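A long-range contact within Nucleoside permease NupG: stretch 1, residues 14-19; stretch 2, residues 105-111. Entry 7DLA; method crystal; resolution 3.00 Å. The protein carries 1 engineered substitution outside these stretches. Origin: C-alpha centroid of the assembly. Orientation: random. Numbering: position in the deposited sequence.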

# COMPACT_ATOMS: atom_id res chain seq x y z
N GLN A 14 6.28 7.32 10.93
CA GLN A 14 5.55 7.52 9.69
C GLN A 14 4.82 6.24 9.31
O GLN A 14 3.68 6.27 8.85
CB GLN A 14 6.51 7.90 8.57
CG GLN A 14 5.89 7.77 7.20
CD GLN A 14 5.01 8.95 6.85
OE1 GLN A 14 5.22 10.05 7.34
NE2 GLN A 14 3.99 8.71 6.04
N PHE A 15 5.48 5.12 9.52
CA PHE A 15 4.85 3.88 9.11
C PHE A 15 4.21 3.10 10.24
O PHE A 15 3.27 2.34 10.00
CB PHE A 15 5.87 3.02 8.40
CG PHE A 15 6.24 3.56 7.09
CD1 PHE A 15 5.28 3.68 6.10
CD2 PHE A 15 7.51 4.04 6.85
CE1 PHE A 15 5.61 4.21 4.87
CE2 PHE A 15 7.86 4.56 5.63
CZ PHE A 15 6.90 4.64 4.64
N CYS A 16 4.69 3.26 11.47
CA CYS A 16 4.05 2.63 12.60
C CYS A 16 2.60 3.06 12.67
O CYS A 16 1.70 2.22 12.78
CB CYS A 16 4.78 3.01 13.88
SG CYS A 16 4.52 1.82 15.15
N LEU A 17 2.35 4.38 12.56
CA LEU A 17 0.97 4.86 12.67
C LEU A 17 0.09 4.24 11.60
O LEU A 17 -1.08 3.96 11.86
CB LEU A 17 0.90 6.39 12.59
CG LEU A 17 1.08 7.16 11.28
CD1 LEU A 17 -0.21 7.35 10.46
CD2 LEU A 17 1.68 8.51 11.58
N TRP A 18 0.62 4.05 10.40
CA TRP A 18 -0.17 3.42 9.35
C TRP A 18 -0.41 1.93 9.62
O TRP A 18 -1.55 1.46 9.51
CB TRP A 18 0.50 3.62 7.99
CG TRP A 18 -0.46 3.78 6.81
CD1 TRP A 18 -1.73 4.28 6.85
CD2 TRP A 18 -0.18 3.51 5.43
NE1 TRP A 18 -2.28 4.29 5.59
CE2 TRP A 18 -1.35 3.83 4.70
CE3 TRP A 18 0.93 3.02 4.75
CZ2 TRP A 18 -1.42 3.68 3.32
CZ3 TRP A 18 0.85 2.86 3.38
CH2 TRP A 18 -0.32 3.20 2.68
N GLY A 19 0.65 1.18 9.95
CA GLY A 19 0.53 -0.26 10.13
C GLY A 19 -0.37 -0.68 11.28
O GLY A 19 -0.92 -1.78 11.27
N ALA A 105 -4.96 13.46 3.87
CA ALA A 105 -3.84 14.00 4.64
C ALA A 105 -2.63 13.08 4.64
O ALA A 105 -1.49 13.55 4.61
CB ALA A 105 -4.28 14.26 6.08
N TYR A 106 -2.83 11.77 4.66
CA TYR A 106 -1.73 10.85 4.88
C TYR A 106 -0.95 10.54 3.62
O TYR A 106 0.28 10.43 3.67
CB TYR A 106 -2.23 9.56 5.49
CG TYR A 106 -1.10 8.61 5.77
CD1 TYR A 106 -0.63 7.72 4.81
CD2 TYR A 106 -0.40 8.71 6.95
CE1 TYR A 106 0.42 6.88 5.09
CE2 TYR A 106 0.67 7.89 7.22
CZ TYR A 106 1.07 6.99 6.30
OH TYR A 106 2.14 6.19 6.62
N MET A 107 -1.64 10.31 2.51
CA MET A 107 -1.01 9.98 1.23
C MET A 107 0.10 10.95 0.85
O MET A 107 1.20 10.49 0.50
CB MET A 107 -2.11 9.94 0.17
CG MET A 107 -2.96 8.69 0.19
SD MET A 107 -2.36 7.27 1.12
CE MET A 107 -0.88 6.79 0.28
N PRO A 108 -0.10 12.27 0.89
CA PRO A 108 1.01 13.17 0.53
C PRO A 108 2.24 13.02 1.41
O PRO A 108 3.37 13.28 0.95
CB PRO A 108 0.35 14.55 0.68
CG PRO A 108 -1.10 14.28 0.40
CD PRO A 108 -1.32 13.04 1.17
N THR A 109 2.08 12.62 2.68
CA THR A 109 3.23 12.55 3.57
C THR A 109 4.25 11.53 3.08
O THR A 109 5.44 11.66 3.38
CB THR A 109 2.81 12.26 5.04
OG1 THR A 109 2.25 10.95 5.18
CG2 THR A 109 1.78 13.27 5.49
N LEU A 110 3.79 10.57 2.27
CA LEU A 110 4.66 9.52 1.76
C LEU A 110 5.82 10.07 0.93
O LEU A 110 6.92 9.52 0.95
CB LEU A 110 3.81 8.54 0.96
CG LEU A 110 3.56 7.18 1.60
CD1 LEU A 110 3.03 7.31 3.02
CD2 LEU A 110 2.56 6.42 0.76
N GLY A 111 5.59 11.17 0.20
CA GLY A 111 6.68 11.85 -0.47
C GLY A 111 7.26 12.98 0.34
O GLY A 111 8.41 13.38 0.12

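How do two helices whose axes come no closer than 11.7 Å hold each other? They run roughly antiparallel, at 147°, and the gap is bridged by long side chains, chiefly those of Y106, Q14 and W18. Y106 is the centerpiece: it is buried, has 110 Å² covered by the other stretch, and with chi1 in the t well sends its ring across to the first helix. There its OH donates a hydrogen bond to the backbone O of Q14, 2.7 Å away. A phenol suits this place because its ring spans the gap while its hydroxyl finds a polar partner at the far end.

What packs against the Y106 ring? The CA-to-CB bond of W18 points toward the second helix, and its five-membered ring stacks face to face on the tyrosine, with centroids 4.0 Å apart and planes inclined by 26°. The stack is close, W18 CD2 lying 3.4 Å from Y106 CE1, and lets two broad, flat side chains meet over their faces. L17 adds an apolar contact, its CD1 3.4 Å from Y106 CE2. Farther out on the indole, W18 CZ2 lies 4.3 Å from M107 SD, a looser approach oblique to the ring.

Why does Q14 suit a buried position? Its CA-to-CB bond points sideways, yet its end comes nearer the second helix, where NE2 donates a nearly straight hydrogen bond to T109 OG1 at 3.0 Å. T109 OG1 in turn donates to Y106 O within its own helix at 2.5 Å, so the hydroxyl both accepts across the contact and donates to the backbone. Q14 OE1 is satisfied elsewhere in the structure.

What lies beside this polar link? L110 brings CD1 to 3.5 Å from Q14 NE2 and, more loosely, to 4.4 Å from F15 CE1, adding apolar cover beside the amide. Altogether the two stretches bury 347 Å².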